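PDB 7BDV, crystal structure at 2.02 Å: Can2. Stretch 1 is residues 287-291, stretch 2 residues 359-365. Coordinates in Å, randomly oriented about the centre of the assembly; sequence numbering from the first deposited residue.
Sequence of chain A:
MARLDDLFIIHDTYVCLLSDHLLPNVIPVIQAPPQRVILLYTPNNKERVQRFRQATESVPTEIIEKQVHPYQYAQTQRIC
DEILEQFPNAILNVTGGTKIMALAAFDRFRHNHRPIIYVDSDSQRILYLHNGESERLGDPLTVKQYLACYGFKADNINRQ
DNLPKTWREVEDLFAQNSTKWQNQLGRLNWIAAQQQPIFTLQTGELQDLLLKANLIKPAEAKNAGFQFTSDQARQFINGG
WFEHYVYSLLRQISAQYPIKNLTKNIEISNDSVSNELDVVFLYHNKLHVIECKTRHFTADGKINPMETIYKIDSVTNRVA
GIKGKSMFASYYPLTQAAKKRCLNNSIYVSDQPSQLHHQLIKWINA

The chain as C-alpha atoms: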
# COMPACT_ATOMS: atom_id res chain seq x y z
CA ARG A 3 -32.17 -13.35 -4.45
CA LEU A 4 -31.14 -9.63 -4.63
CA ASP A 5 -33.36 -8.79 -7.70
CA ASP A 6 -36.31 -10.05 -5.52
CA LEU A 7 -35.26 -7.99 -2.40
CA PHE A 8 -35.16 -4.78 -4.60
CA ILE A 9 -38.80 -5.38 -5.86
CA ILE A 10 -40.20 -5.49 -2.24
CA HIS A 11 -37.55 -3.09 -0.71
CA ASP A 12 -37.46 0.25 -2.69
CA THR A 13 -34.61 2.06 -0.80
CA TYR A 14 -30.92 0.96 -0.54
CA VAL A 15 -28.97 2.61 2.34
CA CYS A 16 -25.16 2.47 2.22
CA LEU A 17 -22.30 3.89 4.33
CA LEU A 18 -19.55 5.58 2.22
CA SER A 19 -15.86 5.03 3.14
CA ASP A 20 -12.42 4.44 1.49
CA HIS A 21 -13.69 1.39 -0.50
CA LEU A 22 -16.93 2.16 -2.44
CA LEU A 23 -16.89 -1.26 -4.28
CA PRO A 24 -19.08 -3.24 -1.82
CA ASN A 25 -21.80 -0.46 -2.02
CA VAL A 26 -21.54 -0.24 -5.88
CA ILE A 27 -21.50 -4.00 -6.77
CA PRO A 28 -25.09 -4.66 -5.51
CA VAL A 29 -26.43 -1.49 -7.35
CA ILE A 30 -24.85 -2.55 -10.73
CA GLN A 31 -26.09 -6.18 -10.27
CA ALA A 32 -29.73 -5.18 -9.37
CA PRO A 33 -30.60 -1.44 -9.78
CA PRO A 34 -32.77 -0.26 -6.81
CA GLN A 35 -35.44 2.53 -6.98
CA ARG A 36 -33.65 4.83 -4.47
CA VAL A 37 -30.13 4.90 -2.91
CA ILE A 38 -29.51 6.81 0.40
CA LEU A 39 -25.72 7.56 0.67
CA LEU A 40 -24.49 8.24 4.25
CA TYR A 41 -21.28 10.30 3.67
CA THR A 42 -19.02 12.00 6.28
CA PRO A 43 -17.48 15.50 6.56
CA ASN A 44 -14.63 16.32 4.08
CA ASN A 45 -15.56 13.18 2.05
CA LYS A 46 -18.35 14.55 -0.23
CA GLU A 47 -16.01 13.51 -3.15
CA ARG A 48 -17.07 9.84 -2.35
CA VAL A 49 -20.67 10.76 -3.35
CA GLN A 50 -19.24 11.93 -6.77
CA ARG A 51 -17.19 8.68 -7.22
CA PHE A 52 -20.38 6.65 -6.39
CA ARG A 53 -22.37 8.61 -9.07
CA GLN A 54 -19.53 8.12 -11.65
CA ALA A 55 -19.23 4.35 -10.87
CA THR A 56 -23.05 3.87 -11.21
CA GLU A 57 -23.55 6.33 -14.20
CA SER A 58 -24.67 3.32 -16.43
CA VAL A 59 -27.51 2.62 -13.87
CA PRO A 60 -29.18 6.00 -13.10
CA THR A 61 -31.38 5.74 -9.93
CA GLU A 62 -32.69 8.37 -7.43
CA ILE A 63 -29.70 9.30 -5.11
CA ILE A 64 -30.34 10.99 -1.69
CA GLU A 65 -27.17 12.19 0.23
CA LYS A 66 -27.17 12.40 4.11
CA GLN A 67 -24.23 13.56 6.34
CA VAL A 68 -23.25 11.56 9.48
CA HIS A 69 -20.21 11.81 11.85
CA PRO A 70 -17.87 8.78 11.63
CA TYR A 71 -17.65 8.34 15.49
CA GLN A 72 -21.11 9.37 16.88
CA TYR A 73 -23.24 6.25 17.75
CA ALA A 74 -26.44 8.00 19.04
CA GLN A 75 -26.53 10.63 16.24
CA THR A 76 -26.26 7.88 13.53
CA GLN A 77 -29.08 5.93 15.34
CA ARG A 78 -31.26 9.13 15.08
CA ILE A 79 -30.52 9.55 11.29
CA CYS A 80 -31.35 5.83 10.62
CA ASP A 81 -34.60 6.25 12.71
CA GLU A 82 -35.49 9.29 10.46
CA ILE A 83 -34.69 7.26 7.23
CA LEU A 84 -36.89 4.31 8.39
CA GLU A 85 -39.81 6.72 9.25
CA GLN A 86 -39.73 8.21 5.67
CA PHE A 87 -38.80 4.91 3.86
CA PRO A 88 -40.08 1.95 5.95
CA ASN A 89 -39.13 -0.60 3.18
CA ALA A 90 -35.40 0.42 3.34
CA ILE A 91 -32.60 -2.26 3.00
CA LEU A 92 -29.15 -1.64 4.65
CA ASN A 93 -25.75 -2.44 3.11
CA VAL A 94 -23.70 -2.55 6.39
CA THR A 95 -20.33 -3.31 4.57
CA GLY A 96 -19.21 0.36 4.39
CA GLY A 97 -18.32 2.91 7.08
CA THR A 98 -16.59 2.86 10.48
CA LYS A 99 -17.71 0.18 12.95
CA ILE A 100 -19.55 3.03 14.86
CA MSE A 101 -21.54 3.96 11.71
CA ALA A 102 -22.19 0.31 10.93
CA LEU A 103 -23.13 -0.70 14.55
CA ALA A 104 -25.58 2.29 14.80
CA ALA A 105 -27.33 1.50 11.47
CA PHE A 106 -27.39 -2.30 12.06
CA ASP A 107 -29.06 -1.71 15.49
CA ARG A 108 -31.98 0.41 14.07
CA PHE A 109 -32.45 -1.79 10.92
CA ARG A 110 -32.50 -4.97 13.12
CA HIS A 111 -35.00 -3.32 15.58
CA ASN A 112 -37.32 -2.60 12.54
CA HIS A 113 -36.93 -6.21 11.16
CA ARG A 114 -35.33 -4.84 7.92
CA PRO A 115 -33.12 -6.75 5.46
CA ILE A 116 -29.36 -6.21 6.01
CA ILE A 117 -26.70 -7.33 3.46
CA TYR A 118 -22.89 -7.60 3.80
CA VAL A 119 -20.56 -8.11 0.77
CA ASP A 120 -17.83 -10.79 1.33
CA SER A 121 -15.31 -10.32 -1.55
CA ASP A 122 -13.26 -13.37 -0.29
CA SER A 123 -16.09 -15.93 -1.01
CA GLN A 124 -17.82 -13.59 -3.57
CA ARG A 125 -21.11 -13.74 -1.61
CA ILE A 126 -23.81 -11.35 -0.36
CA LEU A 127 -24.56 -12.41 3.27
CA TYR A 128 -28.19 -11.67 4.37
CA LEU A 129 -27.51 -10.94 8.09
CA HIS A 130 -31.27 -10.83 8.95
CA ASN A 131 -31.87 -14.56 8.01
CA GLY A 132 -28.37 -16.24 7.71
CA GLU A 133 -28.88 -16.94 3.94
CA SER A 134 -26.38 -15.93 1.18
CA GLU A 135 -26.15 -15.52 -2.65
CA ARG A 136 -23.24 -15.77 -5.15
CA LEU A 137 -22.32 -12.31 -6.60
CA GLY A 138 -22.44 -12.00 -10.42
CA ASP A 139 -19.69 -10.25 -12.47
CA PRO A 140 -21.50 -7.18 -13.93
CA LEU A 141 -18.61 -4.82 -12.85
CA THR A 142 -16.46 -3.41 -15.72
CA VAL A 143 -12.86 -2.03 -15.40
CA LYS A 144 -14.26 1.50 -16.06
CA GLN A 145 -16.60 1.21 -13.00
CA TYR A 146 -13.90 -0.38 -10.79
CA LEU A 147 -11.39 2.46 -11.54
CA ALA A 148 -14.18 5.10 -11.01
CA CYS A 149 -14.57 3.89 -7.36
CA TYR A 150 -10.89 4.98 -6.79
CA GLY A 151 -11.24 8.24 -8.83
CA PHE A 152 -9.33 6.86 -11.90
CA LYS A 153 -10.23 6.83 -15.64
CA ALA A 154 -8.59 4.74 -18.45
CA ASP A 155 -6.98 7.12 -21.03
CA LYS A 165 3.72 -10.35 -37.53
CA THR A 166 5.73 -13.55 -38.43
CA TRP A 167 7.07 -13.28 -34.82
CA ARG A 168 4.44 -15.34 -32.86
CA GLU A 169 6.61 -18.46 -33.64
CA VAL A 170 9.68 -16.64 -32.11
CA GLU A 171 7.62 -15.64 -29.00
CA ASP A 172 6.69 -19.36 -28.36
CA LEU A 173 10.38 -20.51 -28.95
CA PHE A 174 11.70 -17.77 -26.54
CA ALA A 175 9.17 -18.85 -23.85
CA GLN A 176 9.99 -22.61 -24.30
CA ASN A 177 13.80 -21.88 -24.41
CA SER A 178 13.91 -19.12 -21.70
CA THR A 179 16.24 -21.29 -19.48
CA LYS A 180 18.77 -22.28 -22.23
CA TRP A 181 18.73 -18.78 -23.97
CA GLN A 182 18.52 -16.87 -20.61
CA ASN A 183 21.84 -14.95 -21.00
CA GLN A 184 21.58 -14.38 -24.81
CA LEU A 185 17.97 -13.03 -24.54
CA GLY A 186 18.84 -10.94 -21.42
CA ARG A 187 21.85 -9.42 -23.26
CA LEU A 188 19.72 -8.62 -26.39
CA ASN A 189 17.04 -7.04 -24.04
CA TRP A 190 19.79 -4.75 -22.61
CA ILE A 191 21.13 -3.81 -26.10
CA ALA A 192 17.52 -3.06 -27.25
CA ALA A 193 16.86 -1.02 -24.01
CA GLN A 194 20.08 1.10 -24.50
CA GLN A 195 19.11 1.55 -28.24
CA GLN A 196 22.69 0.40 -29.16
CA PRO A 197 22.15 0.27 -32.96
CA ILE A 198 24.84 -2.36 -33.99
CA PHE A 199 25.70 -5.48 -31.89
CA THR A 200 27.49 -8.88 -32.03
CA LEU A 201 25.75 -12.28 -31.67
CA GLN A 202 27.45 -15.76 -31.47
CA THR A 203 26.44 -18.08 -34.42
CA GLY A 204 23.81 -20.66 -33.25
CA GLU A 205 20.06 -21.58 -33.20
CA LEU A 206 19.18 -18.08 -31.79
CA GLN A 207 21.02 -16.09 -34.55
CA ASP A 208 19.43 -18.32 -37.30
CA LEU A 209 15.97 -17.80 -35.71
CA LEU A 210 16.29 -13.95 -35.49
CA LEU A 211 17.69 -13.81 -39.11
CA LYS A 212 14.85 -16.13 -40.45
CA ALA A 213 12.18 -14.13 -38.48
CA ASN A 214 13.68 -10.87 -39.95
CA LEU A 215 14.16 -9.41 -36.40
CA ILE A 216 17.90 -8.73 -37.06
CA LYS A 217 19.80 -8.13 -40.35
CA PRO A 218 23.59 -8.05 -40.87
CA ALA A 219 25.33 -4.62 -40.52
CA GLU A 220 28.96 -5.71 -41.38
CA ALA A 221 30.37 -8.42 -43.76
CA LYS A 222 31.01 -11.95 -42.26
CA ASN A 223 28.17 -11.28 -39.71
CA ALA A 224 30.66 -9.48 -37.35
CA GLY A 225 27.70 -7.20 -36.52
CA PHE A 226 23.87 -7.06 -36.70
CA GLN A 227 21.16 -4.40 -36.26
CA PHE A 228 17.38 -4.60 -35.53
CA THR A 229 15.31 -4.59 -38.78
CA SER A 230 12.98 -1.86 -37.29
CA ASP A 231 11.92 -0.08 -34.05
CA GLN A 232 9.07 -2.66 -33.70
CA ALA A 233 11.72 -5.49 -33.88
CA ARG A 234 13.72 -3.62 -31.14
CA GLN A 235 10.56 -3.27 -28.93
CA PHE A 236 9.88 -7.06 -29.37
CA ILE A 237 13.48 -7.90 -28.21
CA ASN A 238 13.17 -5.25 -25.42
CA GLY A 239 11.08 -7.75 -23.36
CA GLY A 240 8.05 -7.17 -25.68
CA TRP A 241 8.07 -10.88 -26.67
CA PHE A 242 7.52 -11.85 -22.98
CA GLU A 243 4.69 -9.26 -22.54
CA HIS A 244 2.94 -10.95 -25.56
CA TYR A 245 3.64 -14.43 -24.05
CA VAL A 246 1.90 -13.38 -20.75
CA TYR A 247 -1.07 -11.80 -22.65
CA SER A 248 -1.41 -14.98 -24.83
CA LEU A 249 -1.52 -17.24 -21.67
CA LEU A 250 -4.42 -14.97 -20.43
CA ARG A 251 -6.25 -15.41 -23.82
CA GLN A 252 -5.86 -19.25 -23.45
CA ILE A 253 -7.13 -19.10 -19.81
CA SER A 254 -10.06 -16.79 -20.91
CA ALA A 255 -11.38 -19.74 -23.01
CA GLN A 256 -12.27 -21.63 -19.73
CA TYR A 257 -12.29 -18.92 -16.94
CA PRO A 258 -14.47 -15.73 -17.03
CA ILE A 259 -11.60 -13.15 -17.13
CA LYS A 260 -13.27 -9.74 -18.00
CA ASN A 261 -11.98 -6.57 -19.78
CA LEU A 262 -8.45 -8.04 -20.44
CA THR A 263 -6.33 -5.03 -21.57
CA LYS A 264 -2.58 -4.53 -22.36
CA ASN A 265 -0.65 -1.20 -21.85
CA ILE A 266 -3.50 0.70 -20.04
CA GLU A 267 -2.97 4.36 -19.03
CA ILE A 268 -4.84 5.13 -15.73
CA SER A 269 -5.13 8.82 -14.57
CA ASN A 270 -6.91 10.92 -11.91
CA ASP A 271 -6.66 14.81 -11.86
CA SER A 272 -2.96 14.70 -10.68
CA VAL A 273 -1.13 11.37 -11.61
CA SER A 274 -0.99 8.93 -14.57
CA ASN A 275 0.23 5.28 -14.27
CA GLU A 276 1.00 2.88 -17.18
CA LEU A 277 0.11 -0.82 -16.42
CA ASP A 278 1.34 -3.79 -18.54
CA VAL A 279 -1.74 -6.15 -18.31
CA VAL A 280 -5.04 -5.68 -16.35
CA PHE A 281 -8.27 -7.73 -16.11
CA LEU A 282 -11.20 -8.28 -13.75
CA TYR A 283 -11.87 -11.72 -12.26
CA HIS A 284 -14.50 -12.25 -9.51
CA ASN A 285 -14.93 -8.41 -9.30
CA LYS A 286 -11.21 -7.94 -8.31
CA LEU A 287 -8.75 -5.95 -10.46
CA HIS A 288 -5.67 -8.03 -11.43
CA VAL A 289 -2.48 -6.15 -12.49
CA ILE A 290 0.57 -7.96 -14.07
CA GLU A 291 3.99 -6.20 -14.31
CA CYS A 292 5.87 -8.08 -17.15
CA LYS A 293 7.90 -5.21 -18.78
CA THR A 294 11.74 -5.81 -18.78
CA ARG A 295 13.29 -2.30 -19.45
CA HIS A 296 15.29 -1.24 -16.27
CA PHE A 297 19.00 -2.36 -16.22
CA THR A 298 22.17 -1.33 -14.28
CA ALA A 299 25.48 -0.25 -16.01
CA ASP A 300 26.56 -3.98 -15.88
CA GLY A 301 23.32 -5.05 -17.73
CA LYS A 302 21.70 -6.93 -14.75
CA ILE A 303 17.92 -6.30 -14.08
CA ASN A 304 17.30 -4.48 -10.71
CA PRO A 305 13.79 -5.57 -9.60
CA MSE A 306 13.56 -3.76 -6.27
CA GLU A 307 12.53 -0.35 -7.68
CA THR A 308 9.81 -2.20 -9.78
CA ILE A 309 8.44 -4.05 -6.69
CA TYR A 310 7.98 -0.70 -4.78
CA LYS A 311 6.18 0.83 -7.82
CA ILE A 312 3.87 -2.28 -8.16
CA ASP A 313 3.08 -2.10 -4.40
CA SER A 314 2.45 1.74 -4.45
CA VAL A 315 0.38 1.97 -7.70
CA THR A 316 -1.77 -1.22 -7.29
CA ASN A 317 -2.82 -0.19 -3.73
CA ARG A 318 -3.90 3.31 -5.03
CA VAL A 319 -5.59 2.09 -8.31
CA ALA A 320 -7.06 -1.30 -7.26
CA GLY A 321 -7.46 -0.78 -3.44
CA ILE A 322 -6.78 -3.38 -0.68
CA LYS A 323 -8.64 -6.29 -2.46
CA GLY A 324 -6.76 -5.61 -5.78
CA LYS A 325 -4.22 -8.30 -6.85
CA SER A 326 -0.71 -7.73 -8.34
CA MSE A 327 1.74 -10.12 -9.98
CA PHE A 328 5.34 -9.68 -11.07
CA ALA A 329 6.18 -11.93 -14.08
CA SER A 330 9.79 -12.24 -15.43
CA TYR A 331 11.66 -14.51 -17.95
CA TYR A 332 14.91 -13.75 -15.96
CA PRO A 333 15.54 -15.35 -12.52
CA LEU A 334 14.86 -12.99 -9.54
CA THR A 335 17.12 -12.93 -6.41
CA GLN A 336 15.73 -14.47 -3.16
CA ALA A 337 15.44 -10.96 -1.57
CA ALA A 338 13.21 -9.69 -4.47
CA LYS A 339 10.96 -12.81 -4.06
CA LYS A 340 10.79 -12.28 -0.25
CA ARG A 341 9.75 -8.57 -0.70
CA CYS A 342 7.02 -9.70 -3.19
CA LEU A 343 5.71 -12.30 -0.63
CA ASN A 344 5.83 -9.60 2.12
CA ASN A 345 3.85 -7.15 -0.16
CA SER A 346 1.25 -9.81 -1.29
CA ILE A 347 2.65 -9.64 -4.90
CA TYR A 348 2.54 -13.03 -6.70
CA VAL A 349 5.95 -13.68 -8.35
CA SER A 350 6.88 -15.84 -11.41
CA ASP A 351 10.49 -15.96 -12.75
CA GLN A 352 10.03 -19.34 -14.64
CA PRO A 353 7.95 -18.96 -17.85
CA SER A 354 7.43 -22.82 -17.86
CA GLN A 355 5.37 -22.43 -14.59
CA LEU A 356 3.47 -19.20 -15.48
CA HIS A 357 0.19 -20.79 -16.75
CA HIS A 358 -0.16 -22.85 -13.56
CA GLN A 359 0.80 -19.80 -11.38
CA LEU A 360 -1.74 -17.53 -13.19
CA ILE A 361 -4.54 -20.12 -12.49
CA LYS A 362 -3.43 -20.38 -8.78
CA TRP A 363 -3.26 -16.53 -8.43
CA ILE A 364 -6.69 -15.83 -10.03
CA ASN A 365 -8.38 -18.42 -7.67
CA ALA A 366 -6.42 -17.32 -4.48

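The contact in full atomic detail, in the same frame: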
# COMPACT_ATOMS: atom_id res chain seq x y z
N LEU A 287 -9.68 -6.38 -9.41
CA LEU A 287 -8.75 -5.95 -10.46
C LEU A 287 -7.42 -6.67 -10.27
O LEU A 287 -6.90 -6.69 -9.15
CB LEU A 287 -8.60 -4.44 -10.46
CG LEU A 287 -7.91 -3.88 -11.69
CD1 LEU A 287 -8.77 -4.06 -12.93
CD2 LEU A 287 -7.59 -2.42 -11.49
N HIS A 288 -6.94 -7.28 -11.34
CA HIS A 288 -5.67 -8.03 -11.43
C HIS A 288 -4.73 -7.21 -12.30
O HIS A 288 -5.11 -6.87 -13.43
CB HIS A 288 -5.93 -9.42 -11.99
CG HIS A 288 -6.67 -10.36 -11.11
ND1 HIS A 288 -7.99 -10.18 -10.78
CD2 HIS A 288 -6.30 -11.54 -10.55
CE1 HIS A 288 -8.39 -11.18 -10.01
NE2 HIS A 288 -7.36 -12.03 -9.85
N VAL A 289 -3.54 -6.90 -11.78
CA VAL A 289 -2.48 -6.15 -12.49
C VAL A 289 -1.24 -7.05 -12.60
O VAL A 289 -0.78 -7.57 -11.55
CB VAL A 289 -2.20 -4.83 -11.75
CG1 VAL A 289 -1.11 -4.00 -12.41
CG2 VAL A 289 -3.48 -4.01 -11.59
N ILE A 290 -0.74 -7.27 -13.82
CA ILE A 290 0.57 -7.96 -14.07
C ILE A 290 1.59 -6.92 -14.53
O ILE A 290 1.27 -6.14 -15.46
CB ILE A 290 0.42 -9.10 -15.08
CG1 ILE A 290 -0.67 -10.07 -14.67
CG2 ILE A 290 1.75 -9.80 -15.31
CD1 ILE A 290 -1.11 -10.98 -15.76
N GLU A 291 2.73 -6.85 -13.84
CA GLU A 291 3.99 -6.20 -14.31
C GLU A 291 4.85 -7.26 -15.01
O GLU A 291 5.26 -8.25 -14.36
CB GLU A 291 4.70 -5.57 -13.11
CG GLU A 291 5.95 -4.79 -13.46
CD GLU A 291 5.71 -3.43 -14.11
OE1 GLU A 291 4.53 -3.00 -14.22
OE2 GLU A 291 6.72 -2.78 -14.46
N GLN A 359 0.74 -20.89 -12.39
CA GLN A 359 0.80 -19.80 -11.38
C GLN A 359 -0.33 -18.79 -11.62
O GLN A 359 -0.91 -18.33 -10.67
CB GLN A 359 2.18 -19.16 -11.40
CG GLN A 359 3.25 -20.09 -10.85
CD GLN A 359 4.58 -19.41 -10.68
OE1 GLN A 359 5.24 -19.05 -11.64
NE2 GLN A 359 4.98 -19.30 -9.42
N LEU A 360 -0.64 -18.47 -12.87
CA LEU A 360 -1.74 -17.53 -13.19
C LEU A 360 -3.06 -18.12 -12.69
O LEU A 360 -3.83 -17.38 -12.05
CB LEU A 360 -1.75 -17.28 -14.70
CG LEU A 360 -0.71 -16.29 -15.21
CD1 LEU A 360 -0.77 -16.20 -16.73
CD2 LEU A 360 -0.97 -14.92 -14.65
N ILE A 361 -3.29 -19.42 -12.92
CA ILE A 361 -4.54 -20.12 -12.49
C ILE A 361 -4.60 -20.11 -10.95
O ILE A 361 -5.69 -19.74 -10.38
CB ILE A 361 -4.62 -21.54 -13.09
CG1 ILE A 361 -4.77 -21.50 -14.62
CG2 ILE A 361 -5.74 -22.35 -12.44
CD1 ILE A 361 -6.05 -20.87 -15.12
N LYS A 362 -3.49 -20.42 -10.27
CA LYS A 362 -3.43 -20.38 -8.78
C LYS A 362 -3.79 -18.97 -8.28
O LYS A 362 -4.66 -18.83 -7.42
CB LYS A 362 -2.03 -20.79 -8.30
CG LYS A 362 -2.00 -21.53 -6.97
CD LYS A 362 -0.74 -22.39 -6.79
CE LYS A 362 -0.49 -22.82 -5.36
N TRP A 363 -3.12 -17.96 -8.81
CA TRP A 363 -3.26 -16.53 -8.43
C TRP A 363 -4.72 -16.11 -8.59
O TRP A 363 -5.26 -15.54 -7.63
CB TRP A 363 -2.32 -15.71 -9.31
CG TRP A 363 -2.36 -14.24 -9.09
CD1 TRP A 363 -2.23 -13.58 -7.90
CD2 TRP A 363 -2.44 -13.24 -10.12
NE1 TRP A 363 -2.29 -12.23 -8.12
CE2 TRP A 363 -2.39 -12.00 -9.47
CE3 TRP A 363 -2.54 -13.28 -11.51
CZ2 TRP A 363 -2.47 -10.81 -10.17
CZ3 TRP A 363 -2.62 -12.09 -12.21
CH2 TRP A 363 -2.59 -10.87 -11.54
N ILE A 364 -5.33 -16.37 -9.74
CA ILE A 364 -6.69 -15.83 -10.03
C ILE A 364 -7.73 -16.48 -9.12
O ILE A 364 -8.77 -15.84 -8.91
CB ILE A 364 -7.11 -15.86 -11.50
CG1 ILE A 364 -7.36 -17.27 -12.04
CG2 ILE A 364 -6.18 -14.99 -12.35
CD1 ILE A 364 -8.17 -17.26 -13.33
N ASN A 365 -7.45 -17.67 -8.57
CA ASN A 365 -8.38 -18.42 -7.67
C ASN A 365 -7.99 -18.28 -6.19
O ASN A 365 -8.74 -18.83 -5.37
CB ASN A 365 -8.43 -19.91 -8.02
CG ASN A 365 -9.10 -20.18 -9.35
OD1 ASN A 365 -10.03 -19.46 -9.75
ND2 ASN A 365 -8.65 -21.21 -10.05

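The strand 287-291 packs against the helix 359-365, with the two chain directions 147° apart and the axes 10.8 Å apart at closest approach. About 242 Å² of surface is buried in total.

The aromatic interaction is central. Trp363 and His288 both point their CA-to-CB bonds toward the opposite stretch, and their rings meet edge-to-face. The edge of His288 lies toward the face of the Trp363 six-membered ring. The ring centroids are 5.0 Å apart and the planes meet at 77°. The approach extends to the base of the histidine side chain, where His288 CB is 3.7 Å from Trp363 CH2.

Apolar contacts continue along the strand. Ile290 CG1 lies 3.7 Å from Trp363 CZ3, and Ile290 CD1 lies 4.1 Å from Leu360 CD2. Both Ile290 and Leu360 start out sideways, but their ends come nearer to the opposite stretch.

The imidazole ring also makes a van der Waals contact with Ile364: at the other end of the contact, His288 CD2 is 3.9 Å from Ile364 CG2.

The strand backbone also takes part. The CA-to-CB bond of Val289 points away from the helix, yet Val289 O is 3.8 Å from Trp363 CH2.

No hydrogen bond joins the stretches, so the contact rests on packing. His288 NE2 is hydrogen-bonded elsewhere in the structure. Within the helix, Trp363 N donates to Gln359 O at 2.9 Å.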